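Local coordinates for AlyQ (Persicobacter sp. CCB-QB2, PDB 7D2A), which binds the uronic acid units of alginate through a family 32 carbohydrate-binding module, captured here with an unsaturated mannuronic acid end, at residues 59-73 and 87-101. Residues are numbered along the deposited sequence; the frame is centred on the assembly and turned at random.
With MAW (4-deoxy-alpha-L-erythro-hex-4-enopyranuronic acid), chain B.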
ATOM      1  N   LYS A  59      -1.946  -5.754  -3.519  1.00 10.84           N
ATOM      2  CA  LYS A  59      -2.633  -4.963  -4.554  1.00 10.80           C
ATOM      3  C   LYS A  59      -2.913  -3.578  -3.990  1.00  9.77           C
ATOM      4  O   LYS A  59      -3.332  -3.405  -2.824  1.00 10.92           O
ATOM      5  CB  LYS A  59      -3.955  -5.580  -5.008  1.00 11.04           C
ATOM      6  CG  LYS A  59      -3.886  -7.004  -5.526  1.00 12.66           C
ATOM      7  CD  LYS A  59      -5.233  -7.499  -6.056  1.00 15.02           C
ATOM      8  CE  LYS A  59      -5.140  -8.896  -6.618  1.00 19.31           C
ATOM      9  NZ  LYS A  59      -6.251  -9.137  -7.560  1.00 24.34           N
ATOM     10  N   ALA A  60      -2.664  -2.572  -4.814  1.00  9.75           N
ATOM     11  CA  ALA A  60      -3.021  -1.176  -4.463  1.00  9.45           C
ATOM     12  C   ALA A  60      -3.720  -0.523  -5.638  1.00  9.93           C
ATOM     13  O   ALA A  60      -3.309  -0.706  -6.805  1.00 10.36           O
ATOM     14  CB  ALA A  60      -1.826  -0.362  -4.024  1.00 10.37           C
ATOM     15  N   ALA A  61      -4.774   0.192  -5.311  1.00 10.09           N
ATOM     16  CA  ALA A  61      -5.473   1.107  -6.235  1.00 10.49           C
ATOM     17  C   ALA A  61      -5.036   2.515  -5.905  1.00  9.66           C
ATOM     18  O   ALA A  61      -5.090   2.937  -4.739  1.00 10.90           O
ATOM     19  CB  ALA A  61      -6.972   0.929  -6.132  1.00  9.76           C
ATOM     20  N   TRP A  62      -4.652   3.249  -6.933  1.00  9.51           N
ATOM     21  CA  TRP A  62      -4.065   4.593  -6.804  1.00 10.59           C
ATOM     22  C   TRP A  62      -5.072   5.690  -7.134  1.00 10.98           C
ATOM     23  O   TRP A  62      -5.863   5.550  -8.070  1.00 10.25           O
ATOM     24  CB  TRP A  62      -2.851   4.687  -7.703  1.00 11.54           C
ATOM     25  CG  TRP A  62      -1.771   3.753  -7.276  1.00 11.14           C
ATOM     26  CD1 TRP A  62      -1.573   2.494  -7.755  1.00 12.34           C
ATOM     27  CD2 TRP A  62      -0.740   4.008  -6.321  1.00 11.78           C
ATOM     28  NE1 TRP A  62      -0.530   1.906  -7.096  1.00 12.20           N
ATOM     29  CE2 TRP A  62       0.028   2.815  -6.227  1.00 11.68           C
ATOM     30  CE3 TRP A  62      -0.417   5.108  -5.514  1.00 11.75           C
ATOM     31  CZ2 TRP A  62       1.123   2.734  -5.355  1.00 11.95           C
ATOM     32  CZ3 TRP A  62       0.641   5.009  -4.646  1.00 11.06           C
ATOM     33  CH2 TRP A  62       1.389   3.827  -4.562  1.00 10.80           C
ATOM     34  N   TYR A  63      -5.034   6.744  -6.336  1.00 10.86           N
ATOM     35  CA  TYR A  63      -5.877   7.938  -6.611  1.00 11.70           C
ATOM     36  C   TYR A  63      -5.424   8.530  -7.936  1.00 11.36           C
ATOM     37  O   TYR A  63      -4.214   8.675  -8.133  1.00 11.95           O
ATOM     38  CB  TYR A  63      -5.688   8.970  -5.511  1.00 12.60           C
ATOM     39  CG  TYR A  63      -6.466  10.249  -5.671  1.00 13.25           C
ATOM     40  CD1 TYR A  63      -7.851  10.249  -5.666  1.00 14.61           C
ATOM     41  CD2 TYR A  63      -5.792  11.448  -5.781  1.00 14.25           C
ATOM     42  CE1 TYR A  63      -8.558  11.431  -5.745  1.00 15.75           C
ATOM     43  CE2 TYR A  63      -6.497  12.640  -5.844  1.00 15.98           C
ATOM     44  CZ  TYR A  63      -7.869  12.621  -5.846  1.00 16.97           C
ATOM     45  OH  TYR A  63      -8.517  13.829  -5.950  1.00 18.58           O
ATOM     46  N   ASN A  64      -6.358   8.835  -8.832  1.00 12.36           N
ATOM     47  CA  ASN A  64      -6.006   9.354 -10.175  1.00 12.90           C
ATOM     48  C   ASN A  64      -5.075   8.351 -10.861  1.00 13.09           C
ATOM     49  O   ASN A  64      -4.141   8.736 -11.605  1.00 12.51           O
ATOM     50  CB  ASN A  64      -5.409  10.756 -10.105  1.00 15.36           C
ATOM     51  CG  ASN A  64      -6.428  11.819  -9.771  1.00 18.84           C
ATOM     52  OD1 ASN A  64      -7.622  11.583  -9.880  1.00 21.85           O
ATOM     53  ND2 ASN A  64      -5.950  12.975  -9.360  1.00 22.38           N
ATOM     54  N   GLY A  65      -5.298   7.063 -10.611  1.00 11.98           N
ATOM     55  CA  GLY A  65      -4.361   6.029 -11.033  1.00 13.10           C
ATOM     56  C   GLY A  65      -4.329   5.869 -12.528  1.00 13.10           C
ATOM     57  O   GLY A  65      -3.341   5.271 -13.035  1.00 13.97           O
ATOM     58  N   ASP A  66      -5.332   6.361 -13.235  1.00 13.84           N
ATOM     59  CA  ASP A  66      -5.374   6.242 -14.705  1.00 14.14           C
ATOM     60  C   ASP A  66      -4.777   7.492 -15.361  1.00 14.12           C
ATOM     61  O   ASP A  66      -4.898   7.596 -16.589  1.00 16.34           O
ATOM     62  CB  ASP A  66      -6.791   5.957 -15.195  1.00 14.73           C
ATOM     63  CG  ASP A  66      -7.727   7.127 -15.029  1.00 15.53           C
ATOM     64  OD1 ASP A  66      -7.370   8.090 -14.338  1.00 18.38           O
ATOM     65  OD2 ASP A  66      -8.812   7.038 -15.567  1.00 18.66           O
ATOM     66  N   SER A  67      -4.180   8.413 -14.592  1.00 13.14           N
ATOM     67  CA  SER A  67      -3.677   9.687 -15.177  0.50 13.56           C
ATOM     68  C   SER A  67      -2.309  10.098 -14.621  1.00 14.26           C
ATOM     69  O   SER A  67      -1.780  11.131 -15.077  1.00 15.31           O
ATOM     70  CB  SER A  67      -4.677  10.793 -15.009  0.50 13.21           C
ATOM     71  OG  SER A  67      -4.755  11.220 -13.655  0.50 13.02           O
ATOM     72  N   ARG A  68      -1.708   9.310 -13.736  1.00 12.80           N
ATOM     73  CA  ARG A  68      -0.374   9.635 -13.225  1.00 12.57           C
ATOM     74  C   ARG A  68       0.276   8.355 -12.698  1.00 13.39           C
ATOM     75  O   ARG A  68      -0.450   7.406 -12.356  1.00 12.87           O
ATOM     76  CB  ARG A  68      -0.484  10.716 -12.152  1.00 14.14           C
ATOM     77  CG  ARG A  68      -0.980  10.191 -10.814  1.00 13.50           C
ATOM     78  CD  ARG A  68      -1.429  11.320  -9.919  1.00 14.39           C
ATOM     79  NE  ARG A  68      -1.466  10.917  -8.514  1.00 13.57           N
ATOM     80  CZ  ARG A  68      -1.846  11.710  -7.526  1.00 12.54           C
ATOM     81  NH1 ARG A  68      -2.289  12.961  -7.758  1.00 14.90           N
ATOM     82  NH2 ARG A  68      -1.799  11.230  -6.302  1.00 13.21           N
ATOM     83  N   THR A  69       1.590   8.379 -12.624  1.00 12.71           N
ATOM     84  CA  THR A  69       2.386   7.263 -12.084  1.00 13.06           C
ATOM     85  C   THR A  69       2.934   7.659 -10.712  1.00 13.82           C
ATOM     86  O   THR A  69       3.328   8.832 -10.496  1.00 15.40           O
ATOM     87  CB  THR A  69       3.519   6.872 -13.039  1.00 14.97           C
ATOM     88  OG1 THR A  69       4.336   8.027 -13.292  1.00 14.86           O
ATOM     89  CG2 THR A  69       2.983   6.351 -14.354  1.00 15.74           C
ATOM     90  N   SER A  70       2.941   6.732  -9.779  1.00 13.42           N
ATOM     91  CA  SER A  70       3.342   6.990  -8.399  1.00 13.30           C
ATOM     92  C   SER A  70       4.443   5.997  -8.023  1.00 13.63           C
ATOM     93  O   SER A  70       4.273   4.798  -8.227  1.00 13.66           O
ATOM     94  CB  SER A  70       2.099   6.950  -7.468  1.00 15.47           C
ATOM     95  OG  SER A  70       2.156   7.931  -6.427  1.00 19.53           O
ATOM     96  N   GLY A  71       5.556   6.497  -7.503  1.00 12.76           N
ATOM     97  CA  GLY A  71       6.670   5.645  -7.078  1.00 12.72           C
ATOM     98  C   GLY A  71       6.488   5.140  -5.664  1.00 11.26           C
ATOM     99  O   GLY A  71       5.899   5.812  -4.822  1.00 12.42           O
ATOM    100  N   PHE A  72       6.860   3.887  -5.430  1.00 12.01           N
ATOM    101  CA  PHE A  72       6.629   3.258  -4.115  1.00 11.54           C
ATOM    102  C   PHE A  72       7.553   2.061  -3.915  1.00 11.29           C
ATOM    103  O   PHE A  72       8.206   1.593  -4.823  1.00 12.04           O
ATOM    104  CB  PHE A  72       5.163   2.819  -3.983  1.00 11.77           C
ATOM    105  CG  PHE A  72       4.823   1.643  -4.842  1.00 12.04           C
ATOM    106  CD1 PHE A  72       4.487   1.797  -6.179  1.00 11.28           C
ATOM    107  CD2 PHE A  72       4.864   0.358  -4.318  1.00 11.80           C
ATOM    108  CE1 PHE A  72       4.193   0.702  -6.982  1.00 12.82           C
ATOM    109  CE2 PHE A  72       4.615  -0.732  -5.126  1.00 12.56           C
ATOM    110  CZ  PHE A  72       4.309  -0.570  -6.457  1.00 12.39           C
ATOM    111  N   SER A  73       7.614   1.609  -2.686  1.00 11.78           N
ATOM    112  CA  SER A  73       8.274   0.363  -2.309  1.00 12.08           C
ATOM    113  C   SER A  73       7.385  -0.297  -1.265  1.00 12.36           C
ATOM    114  O   SER A  73       6.622   0.393  -0.549  1.00 13.29           O
ATOM    115  CB  SER A  73       9.684   0.566  -1.902  1.00 14.86           C
ATOM    116  OG  SER A  73       9.758   1.300  -0.735  1.00 18.68           O
ATOM    117  N   TYR A  87       9.655  -5.240  -2.678  1.00 10.58           N
ATOM    118  CA  TYR A  87       9.190  -4.730  -3.975  1.00 11.12           C
ATOM    119  C   TYR A  87       9.500  -3.244  -4.056  1.00 10.86           C
ATOM    120  O   TYR A  87       9.430  -2.519  -3.043  1.00 10.88           O
ATOM    121  CB  TYR A  87       7.675  -4.915  -4.142  1.00 10.76           C
ATOM    122  CG  TYR A  87       7.206  -4.823  -5.572  1.00 11.74           C
ATOM    123  CD1 TYR A  87       6.881  -3.604  -6.129  1.00 12.43           C
ATOM    124  CD2 TYR A  87       6.986  -5.959  -6.349  1.00 12.08           C
ATOM    125  CE1 TYR A  87       6.432  -3.494  -7.430  1.00 12.31           C
ATOM    126  CE2 TYR A  87       6.528  -5.871  -7.662  1.00 12.82           C
ATOM    127  CZ  TYR A  87       6.283  -4.618  -8.213  1.00 12.71           C
ATOM    128  OH  TYR A  87       5.822  -4.470  -9.494  1.00 16.82           O
ATOM    129  N   SER A  88       9.881  -2.809  -5.221  1.00 11.98           N
ATOM    130  CA  SER A  88      10.067  -1.370  -5.495  1.00 13.25           C
ATOM    131  C   SER A  88       9.664  -1.128  -6.937  1.00 12.40           C
ATOM    132  O   SER A  88      10.043  -1.922  -7.863  1.00 15.11           O
ATOM    133  CB  SER A  88      11.476  -0.988  -5.222  1.00 15.52           C
ATOM    134  OG  SER A  88      11.632   0.396  -5.446  1.00 23.16           O
ATOM    135  N   GLY A  89       8.877  -0.093  -7.187  1.00 13.38           N
ATOM    136  CA  GLY A  89       8.482   0.178  -8.565  1.00 14.75           C
ATOM    137  C   GLY A  89       7.689   1.454  -8.667  1.00 13.49           C
ATOM    138  O   GLY A  89       7.778   2.326  -7.783  1.00 13.30           O
ATOM    139  N   THR A  90       6.912   1.519  -9.726  1.00 14.23           N
ATOM    140  CA  THR A  90       6.099   2.692 -10.075  1.00 13.90           C
ATOM    141  C   THR A  90       4.757   2.152 -10.547  1.00 14.44           C
ATOM    142  O   THR A  90       4.767   1.224 -11.333  1.00 17.34           O
ATOM    143  CB  THR A  90       6.754   3.494 -11.193  1.00 17.09           C
ATOM    144  OG1 THR A  90       8.071   3.826 -10.746  1.00 19.60           O
ATOM    145  CG2 THR A  90       5.975   4.729 -11.533  1.00 17.95           C
ATOM    146  N   SER A  91       3.688   2.750 -10.111  1.00 14.37           N
ATOM    147  CA  SER A  91       2.334   2.347 -10.517  1.00 12.97           C
ATOM    148  C   SER A  91       2.257   2.554 -12.025  1.00 13.98           C
ATOM    149  O   SER A  91       3.025   3.382 -12.601  1.00 12.94           O
ATOM    150  CB  SER A  91       1.293   3.094  -9.763  1.00 14.22           C
ATOM    151  OG  SER A  91       1.259   4.459 -10.134  1.00 14.63           O
ATOM    152  N   SER A  92       1.308   1.884 -12.673  1.00 13.81           N
ATOM    153  CA  SER A  92       1.240   1.844 -14.150  1.00 13.48           C
ATOM    154  C   SER A  92       0.796   3.185 -14.740  1.00 13.36           C
ATOM    155  O   SER A  92       1.183   3.453 -15.902  1.00 14.32           O
ATOM    156  CB  SER A  92       0.359   0.739 -14.606  1.00 13.21           C
ATOM    157  OG  SER A  92      -0.994   1.013 -14.348  1.00 13.26           O
ATOM    158  N   GLY A  93      -0.023   3.948 -14.012  1.00 12.01           N
ATOM    159  CA  GLY A  93      -0.709   5.113 -14.581  1.00 13.30           C
ATOM    160  C   GLY A  93      -1.778   4.731 -15.595  1.00 14.11           C
ATOM    161  O   GLY A  93      -2.285   5.637 -16.298  1.00 13.30           O
ATOM    162  N   GLN A  94      -2.272   3.486 -15.591  1.00 11.69           N
ATOM    163  CA  GLN A  94      -3.173   2.946 -16.649  1.00 11.67           C
ATOM    164  C   GLN A  94      -4.472   2.368 -16.104  1.00 12.62           C
ATOM    165  O   GLN A  94      -5.258   1.882 -16.923  1.00 13.14           O
ATOM    166  CB  GLN A  94      -2.387   1.930 -17.456  1.00 13.12           C
ATOM    167  CG  GLN A  94      -1.254   2.572 -18.252  1.00 13.34           C
ATOM    168  CD  GLN A  94      -0.281   1.526 -18.761  1.00 15.25           C
ATOM    169  OE1 GLN A  94      -0.658   0.529 -19.317  1.00 12.39           O
ATOM    170  NE2 GLN A  94       0.988   1.634 -18.426  1.00 17.74           N
ATOM    171  N   THR A  95      -4.771   2.548 -14.826  1.00 11.96           N
ATOM    172  CA  THR A  95      -6.059   2.083 -14.289  1.00 11.70           C
ATOM    173  C   THR A  95      -6.321   2.720 -12.921  1.00 12.08           C
ATOM    174  O   THR A  95      -5.343   3.003 -12.154  1.00 11.51           O
ATOM    175  CB  THR A  95      -6.122   0.542 -14.190  1.00 12.88           C
ATOM    176  OG1 THR A  95      -7.444   0.129 -13.853  1.00 12.54           O
ATOM    177  CG2 THR A  95      -5.204  -0.053 -13.159  1.00 12.13           C
ATOM    178  N   ASN A  96      -7.588   2.789 -12.566  1.00 12.25           N
ATOM    179  CA  ASN A  96      -8.013   3.175 -11.188  1.00 12.30           C
ATOM    180  C   ASN A  96      -8.252   1.936 -10.328  1.00 11.67           C
ATOM    181  O   ASN A  96      -8.451   2.033  -9.127  1.00 12.06           O
ATOM    182  CB  ASN A  96      -9.272   4.000 -11.257  1.00 13.39           C
ATOM    183  CG  ASN A  96      -9.009   5.326 -11.909  1.00 16.74           C
ATOM    184  OD1 ASN A  96      -8.038   5.988 -11.579  1.00 18.39           O
ATOM    185  ND2 ASN A  96      -9.910   5.695 -12.800  1.00 20.10           N
ATOM    186  N   ALA A  97      -8.159   0.776 -10.940  1.00 11.18           N
ATOM    187  CA  ALA A  97      -8.437  -0.487 -10.227  1.00 12.05           C
ATOM    188  C   ALA A  97      -7.262  -0.899  -9.346  1.00 12.01           C
ATOM    189  O   ALA A  97      -6.129  -0.395  -9.467  1.00 10.89           O
ATOM    190  CB  ALA A  97      -8.803  -1.575 -11.192  1.00 12.37           C
ATOM    191  N   LEU A  98      -7.511  -1.872  -8.476  1.00 10.64           N
ATOM    192  CA  LEU A  98      -6.425  -2.573  -7.771  1.00 10.59           C
ATOM    193  C   LEU A  98      -5.412  -3.134  -8.783  1.00 10.19           C
ATOM    194  O   LEU A  98      -5.809  -3.874  -9.715  1.00 12.23           O
ATOM    195  CB  LEU A  98      -6.994  -3.724  -6.955  1.00 11.14           C
ATOM    196  CG  LEU A  98      -7.714  -3.312  -5.678  1.00 11.61           C
ATOM    197  CD1 LEU A  98      -8.485  -4.510  -5.173  1.00 11.53           C
ATOM    198  CD2 LEU A  98      -6.801  -2.749  -4.612  1.00 10.61           C
ATOM    199  N   GLU A  99      -4.144  -2.806  -8.539  1.00 10.47           N
ATOM    200  CA  GLU A  99      -2.997  -3.268  -9.351  1.00 11.78           C
ATOM    201  C   GLU A  99      -2.152  -4.183  -8.483  1.00 11.52           C
ATOM    202  O   GLU A  99      -1.816  -3.810  -7.366  1.00 11.07           O
ATOM    203  CB  GLU A  99      -2.234  -2.037  -9.829  1.00 11.46           C
ATOM    204  CG  GLU A  99      -1.054  -2.343 -10.724  1.00 13.53           C
ATOM    205  CD  GLU A  99      -0.687  -1.083 -11.510  1.00 14.36           C
ATOM    206  OE1 GLU A  99      -1.478  -0.690 -12.415  1.00 13.32           O
ATOM    207  OE2 GLU A  99       0.368  -0.498 -11.230  1.00 14.38           O
ATOM    208  N   SER A 100      -1.748  -5.322  -9.018  1.00 11.16           N
ATOM    209  CA  SER A 100      -1.030  -6.372  -8.245  0.50 11.69           C
ATOM    210  C   SER A 100       0.497  -6.223  -8.313  1.00 11.73           C
ATOM    211  O   SER A 100       1.079  -6.021  -9.402  1.00 11.66           O
ATOM    212  CB  SER A 100      -1.450  -7.726  -8.697  0.50 12.25           C
ATOM    213  OG  SER A 100      -2.838  -7.866  -8.502  0.50 14.96           O
ATOM    214  N   TYR A 101       1.102  -6.270  -7.154  1.00 10.51           N
ATOM    215  CA  TYR A 101       2.589  -6.264  -6.986  1.00 10.94           C
ATOM    216  C   TYR A 101       2.914  -7.551  -6.239  1.00 11.00           C
ATOM    217  O   TYR A 101       2.658  -7.714  -5.041  1.00 11.21           O
ATOM    218  CB  TYR A 101       3.023  -5.011  -6.245  1.00 10.34           C
ATOM    219  CG  TYR A 101       2.442  -3.753  -6.831  1.00 10.76           C
ATOM    220  CD1 TYR A 101       2.706  -3.434  -8.141  1.00 10.73           C
ATOM    221  CD2 TYR A 101       1.548  -2.989  -6.111  1.00 11.52           C
ATOM    222  CE1 TYR A 101       2.140  -2.322  -8.734  1.00 10.83           C
ATOM    223  CE2 TYR A 101       0.999  -1.844  -6.685  1.00 11.97           C
ATOM    224  CZ  TYR A 101       1.294  -1.516  -8.003  1.00 10.92           C
ATOM    225  OH  TYR A 101       0.693  -0.413  -8.582  1.00 11.89           O
TER
HETATM  226  C1  MAW B   2      -3.958  17.361  -2.898  1.00 19.57           C
HETATM  227  C2  MAW B   2      -5.024  16.994  -1.944  1.00 17.55           C
HETATM  228  O2  MAW B   2      -6.335  16.843  -2.560  1.00 20.91           O
HETATM  229  C3  MAW B   2      -4.573  15.662  -1.285  1.00 18.42           C
HETATM  230  O3  MAW B   2      -5.642  15.045  -0.593  1.00 16.27           O
HETATM  231  C4  MAW B   2      -4.022  14.726  -2.372  1.00 19.10           C
HETATM  232  C5  MAW B   2      -3.809  15.100  -3.611  1.00 18.02           C
HETATM  233  O5  MAW B   2      -4.029  16.475  -4.027  1.00 19.81           O
HETATM  234  C6  MAW B   2      -3.291  14.254  -4.647  1.00 17.16           C
HETATM  235  O6A MAW B   2      -3.084  14.783  -5.785  1.00 16.45           O
HETATM  236  O6B MAW B   2      -2.993  13.020  -4.422  1.00 14.68           O
HETATM  237  O   HOH W   1      -4.848   1.959  -9.629  1.00 12.27           O
HETATM  238  O   HOH W   2      -8.254   4.232  -7.591  1.00 12.48           O
HETATM  239  O   HOH W   3      -1.572   3.951 -11.531  1.00 14.76           O
HETATM  240  O   HOH W   4      -0.818   6.290  -9.909  1.00 14.82           O
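Phe72 drives its ring edge into one face of Tyr101, an edge-to-face pair with planes 50° apart in which Phe72 CZ stands 3.5 Å from Tyr101 CZ. Tyr87 meets Phe72 rim to rim, and the CB of Tyr101 lies over the centre of the Tyr87 ring, completing an aromatic cluster. With CG wedged between its backbone N and carbonyl carbon (chi1 71°), Phe72 brings the end of its ring nearer to 87-101 than its CB direction alone would. Ser91 CB sits over the five-membered ring of Trp62 in a CH-pi contact.

Among polar links, Trp62 NE1 donates to Tyr101 OH (3.0 Å), an oxygen lying 20° out of the indole plane, and that hydroxyl donates to Glu99 OE2 (2.7 Å), from above the carboxylate plane. A phenylalanine in place of Tyr101 would probably leave the indole N-H without its acceptor and Glu99 short of one donor. Ser91 OG takes the N-H of Ser70, whose carbonyl receives Ser91 N in return. Paired backbone bonds join Ala60 with Glu99 and Phe72 with Gly89; water 1 links Trp62 N to Thr95 O and Ala97 O.

The Arg68 guanidinium meets the sugar carboxylate edge-on, NH1 to MAW O6A (2.8 Å) and NH2 to MAW O6B (2.9 Å).

The contact spans both sheets of the F5/8 type C beta-sandwich: strand 52-62 pairs with 99-103 in one, while hairpin 70-77/84-90 edges the other beside strand 110-118.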